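Local coordinates for protein oxygen-independent coproporphyrinogen III oxidase (Escherichia coli, PDB 1OLT) that catalyses the anaerobic, S-adenosyl-L-methionine-dependent oxidative decarboxylation of two propionate groups of coproporphyrinogen III to vinyl groups, giving protoporphyrinogen IX in heme biosynthesis, at residues A[243-246]-A[247-250]; A[74-78]-A[79-83]. All blocks are in the same frame, centred on the assembly; numbering follows the deposited sequence. Where two conformers were deposited one is given.

Interaction 1 of 2, residues A[243-246]-A[247-250]; sequences AHLP and TIFA. With SAM (S-adenosylmethionine), chain C.
Leu245 lies beside the turn that follows it and meets Thr247, Ile248 and Phe249. Its CB lies 4.2 Å from Phe249 CD2, a loose apolar approach. CG comes next, near both Thr247 OG1 and Ile248 CG1, each 3.8 Å away. There the chain forks. The CD1 branch passes Thr247 OG1 at an oblique crossing of the two side chains. In the conformer given, the CD2 branch runs alongside Ile248, with CD2 3.6 Å from Ile248 CG1. This contact is less certain, because Ile248 has a second conformer. The first torsion of Leu245 (chi1 -166°) sets CG opposite the backbone N. This turns CG toward Thr247 and Ile248, and the fork then sends CD1 to the first and CD2 to the second.

The backbone closes the same turn. Phe249 N donates to Leu245 O at 3.1 Å in the carbonyl plane and nearly straight (165°). Ile248 N also donates to Leu245 O, but from above that plane and with more bend. Two bonds thus grip one carbonyl oxygen. Accepting from three and four residues on makes a single helix-like turn, though no regular helix forms here. Pro246 CA adds a CA-H...O contact to Phe249 O.

Two residues before Leu245, Ala243 reads the adenine of a bound S-adenosylmethionine. Ala243 N donates to SAM N1 at 3.1 Å, almost straight, and SAM N6 donates back to Ala243 O. This backbone pairing is suited to adenine. Gln252 bonds to both Ala243 O and Leu245 N, so it ties the ligand-binding residue to the turn. Phe249 comes close to Gly70, which binds the same S-adenosylmethionine. The whole piece is an exposed loop of the radical SAM core, between strand 236-241 and helix 263-279.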
# COMPACT_ATOMS: atom_id res chain seq x y z
N ALA A 243 7.33 -7.31 10.07
CA ALA A 243 8.13 -6.27 10.73
C ALA A 243 7.80 -6.27 12.23
O ALA A 243 6.66 -5.95 12.64
CB ALA A 243 7.78 -4.91 10.16
N HIS A 244 8.79 -6.62 13.02
CA HIS A 244 8.63 -6.87 14.46
C HIS A 244 9.30 -5.73 15.21
O HIS A 244 10.50 -5.57 15.11
CB HIS A 244 9.31 -8.18 14.83
CG HIS A 244 9.08 -8.62 16.26
ND1 HIS A 244 7.83 -8.89 16.76
CD2 HIS A 244 9.95 -8.86 17.26
CE1 HIS A 244 7.94 -9.26 18.02
NE2 HIS A 244 9.22 -9.25 18.35
N LEU A 245 8.54 -4.90 15.89
CA LEU A 245 9.13 -3.78 16.62
C LEU A 245 8.26 -3.56 17.85
O LEU A 245 7.48 -2.60 17.86
CB LEU A 245 9.20 -2.50 15.72
CG LEU A 245 10.11 -1.37 16.28
CD1 LEU A 245 11.47 -1.83 16.58
CD2 LEU A 245 10.14 -0.18 15.27
N PRO A 246 8.33 -4.46 18.83
CA PRO A 246 7.37 -4.44 19.99
C PRO A 246 7.48 -3.20 20.87
O PRO A 246 6.54 -2.89 21.62
CB PRO A 246 7.66 -5.79 20.74
CG PRO A 246 9.05 -6.11 20.39
CD PRO A 246 9.25 -5.60 18.93
N THR A 247 8.58 -2.42 20.77
CA THR A 247 8.64 -1.14 21.51
C THR A 247 7.59 -0.14 21.03
O THR A 247 7.10 0.60 21.80
CB THR A 247 10.03 -0.52 21.36
OG1 THR A 247 10.38 -0.59 19.98
CG2 THR A 247 11.05 -1.37 22.08
N ILE A 248 7.30 -0.16 19.74
CA ILE A 248 6.37 0.72 19.06
C ILE A 248 4.95 0.13 18.96
O ILE A 248 3.98 0.82 19.19
CB ILE A 248 6.89 1.01 17.63
CG1 ILE A 248 8.27 1.66 17.67
CG2 ILE A 248 5.87 1.90 16.82
CD1 ILE A 248 8.33 2.92 18.48
N PHE A 249 4.87 -1.16 18.66
CA PHE A 249 3.56 -1.86 18.46
C PHE A 249 3.34 -2.79 19.59
O PHE A 249 3.86 -3.87 19.58
CB PHE A 249 3.56 -2.64 17.16
CG PHE A 249 3.98 -1.80 15.97
CD1 PHE A 249 3.24 -0.70 15.60
CD2 PHE A 249 5.07 -2.12 15.25
CE1 PHE A 249 3.65 0.09 14.51
CE2 PHE A 249 5.48 -1.33 14.16
CZ PHE A 249 4.72 -0.23 13.80
N ALA A 250 2.57 -2.37 20.58
CA ALA A 250 2.56 -3.05 21.89
C ALA A 250 2.03 -4.48 21.83
O ALA A 250 2.47 -5.36 22.57
CB ALA A 250 1.78 -2.22 22.96
N SAM C . -8.01 -5.22 8.64
CA SAM C . -8.10 -6.17 7.54
C SAM C . -7.48 -7.54 7.84
O SAM C . -6.64 -7.64 8.80
OXT SAM C . -7.91 -8.45 7.16
CB SAM C . -7.35 -5.53 6.36
CG SAM C . -5.86 -5.70 6.18
SD SAM C . -4.83 -4.83 7.34
CE SAM C . -5.38 -3.12 7.25
C5' SAM C . -3.32 -4.49 6.29
C4' SAM C . -2.20 -5.58 6.16
O4' SAM C . -0.97 -5.22 6.76
C3' SAM C . -2.55 -6.88 6.85
O3' SAM C . -3.54 -7.66 6.17
C2' SAM C . -1.18 -7.55 7.04
O2' SAM C . -0.90 -8.45 5.96
C1' SAM C . -0.21 -6.40 6.97
N9 SAM C . 0.56 -6.21 8.18
C8 SAM C . 0.07 -5.66 9.34
N7 SAM C . 1.05 -5.60 10.24
C5 SAM C . 2.18 -6.10 9.65
C6 SAM C . 3.50 -6.28 10.10
N6 SAM C . 3.90 -5.94 11.32
N1 SAM C . 4.41 -6.83 9.24
C2 SAM C . 4.02 -7.20 7.94
N3 SAM C . 2.76 -7.02 7.50
C4 SAM C . 1.86 -6.49 8.35

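Interaction 2 of 2, residues A[74-78]-A[79-83]; sequences IVTRQ and QHKAD
Lys81 and Gln78 meet through both backbone and side chain where a loop enters a helix. Three kinds of contact hold the turn.

Hydrogen bonds come first. Lys81 N donates to Gln78 O at 3.0 Å, from above the carbonyl plane. Gln78 N donates to Thr76 OG1 at 2.9 Å, forming an ST turn. With chi1 at 178°, OG1 sits beside the Thr76 carbonyl carbon, on the path of the chain to Gln78 N. Gln78 is also the centre of an inverse gamma turn.

A water forms the second kind. It accepts from Gln78 NE2 and, at 3.0 Å, from Lys81 NZ, joining the two side-chain ends.

Van der Waals contacts are the third. The aliphatic part of Lys81 crosses Thr76 obliquely, with Lys81 CD 3.9 Å from Thr76 OG1. Gln78 lies alongside His80, its OE1 3.3 Å from His80 CE1, with amide and ring planes 74° apart. A valine in place of Thr76 would probably leave Gln78 N without its side-chain acceptor and undo the ST turn.

Around the turn, Arg77 forms a salt bridge with Glu150, and Gln79 NE2 bonds to Tyr117 O. The contact is mainly polar. The Lys81 N to Gln78 O bond and the Thr76 hydroxyl bond shape the passage from strand 74-75 into helix 80-96, while the water link is likely to be the more easily exchanged part.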
# COMPACT_ATOMS: atom_id res chain seq x y z
N ILE A 74 -7.51 0.89 15.68
CA ILE A 74 -8.08 0.96 17.03
C ILE A 74 -8.98 -0.24 17.21
O ILE A 74 -10.00 -0.34 16.53
CB ILE A 74 -8.94 2.25 17.17
CG1 ILE A 74 -8.02 3.53 16.99
CG2 ILE A 74 -9.67 2.27 18.57
CD1 ILE A 74 -8.80 4.82 16.74
N VAL A 75 -8.65 -1.14 18.11
CA VAL A 75 -9.42 -2.30 18.37
C VAL A 75 -10.49 -1.89 19.40
O VAL A 75 -10.16 -1.36 20.42
CB VAL A 75 -8.55 -3.43 19.01
CG1 VAL A 75 -9.44 -4.59 19.47
CG2 VAL A 75 -7.53 -3.93 18.02
N THR A 76 -11.75 -2.13 19.10
CA THR A 76 -12.81 -1.80 20.01
C THR A 76 -14.07 -2.59 19.69
O THR A 76 -14.38 -2.85 18.55
CB THR A 76 -13.10 -0.30 20.01
OG1 THR A 76 -14.20 0.01 20.89
CG2 THR A 76 -13.58 0.18 18.67
N ARG A 77 -14.76 -2.96 20.75
CA ARG A 77 -16.07 -3.55 20.64
C ARG A 77 -17.20 -2.51 20.74
O ARG A 77 -18.38 -2.86 20.61
CB ARG A 77 -16.21 -4.61 21.74
CG ARG A 77 -15.29 -5.88 21.51
CD ARG A 77 -15.52 -6.49 20.10
NE ARG A 77 -15.00 -7.83 19.98
CZ ARG A 77 -15.24 -8.58 18.92
NH1 ARG A 77 -16.07 -8.16 17.98
NH2 ARG A 77 -14.72 -9.78 18.83
N GLN A 78 -16.85 -1.25 21.02
CA GLN A 78 -17.83 -0.17 21.10
C GLN A 78 -18.18 0.29 19.70
O GLN A 78 -17.62 1.23 19.19
CB GLN A 78 -17.28 0.96 21.94
CG GLN A 78 -17.07 0.55 23.35
CD GLN A 78 -16.79 1.74 24.24
OE1 GLN A 78 -17.71 2.47 24.63
NE2 GLN A 78 -15.54 1.97 24.51
N GLN A 79 -19.08 -0.43 19.06
CA GLN A 79 -19.37 -0.26 17.64
C GLN A 79 -19.92 1.13 17.29
O GLN A 79 -19.69 1.61 16.16
CB GLN A 79 -20.34 -1.34 17.13
CG GLN A 79 -20.03 -1.82 15.59
CD GLN A 79 -20.63 -0.88 14.50
OE1 GLN A 79 -21.57 -0.12 14.83
NE2 GLN A 79 -20.08 -0.94 13.16
N HIS A 80 -20.61 1.76 18.25
CA HIS A 80 -21.05 3.12 18.13
C HIS A 80 -19.93 4.14 17.81
O HIS A 80 -20.21 5.23 17.32
CB HIS A 80 -21.75 3.59 19.37
CG HIS A 80 -20.83 3.99 20.46
ND1 HIS A 80 -20.55 3.16 21.53
CD2 HIS A 80 -20.15 5.15 20.69
CE1 HIS A 80 -19.69 3.76 22.34
NE2 HIS A 80 -19.42 4.97 21.85
N LYS A 81 -18.68 3.76 18.06
CA LYS A 81 -17.55 4.62 17.65
C LYS A 81 -17.52 4.80 16.15
O LYS A 81 -17.04 5.83 15.68
CB LYS A 81 -16.23 4.11 18.16
CG LYS A 81 -15.99 4.40 19.65
CD LYS A 81 -14.72 3.80 20.07
CE LYS A 81 -14.53 3.93 21.55
NZ LYS A 81 -14.66 5.31 22.05
N ALA A 82 -18.04 3.85 15.41
CA ALA A 82 -18.03 3.96 13.97
C ALA A 82 -19.00 5.07 13.53
O ALA A 82 -18.75 5.78 12.55
CB ALA A 82 -18.44 2.68 13.33
N ASP A 83 -20.13 5.18 14.23
CA ASP A 83 -21.10 6.29 13.93
C ASP A 83 -20.51 7.66 14.23
O ASP A 83 -20.68 8.58 13.45
CB ASP A 83 -22.41 6.14 14.66
CG ASP A 83 -23.18 4.92 14.23
OD1 ASP A 83 -23.45 4.70 12.98
OD2 ASP A 83 -23.50 4.09 15.15
O HOH W 1 -13.78 4.68 24.80

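Both interactions are surface contacts within the radical SAM core, and neither has a buried residue among those that touch. Their centres lie about 23 Å apart and their nearest atoms about 10 Å. They hold different elements. Interaction 2 joins strand 74-75, which pairs in parallel with strand 53-62, to helix 80-96. Interaction 1 is a loop beyond strand 236-241. Each turns on a backbone carbonyl that accepts from an N-H further along the chain, two in interaction 1 and one in interaction 2. Their side chains differ: largely apolar in interaction 1, where the backbone of Ala243 meets the ligand, and polar and water-linked in interaction 2. Only interaction 1 binds S-adenosylmethionine directly.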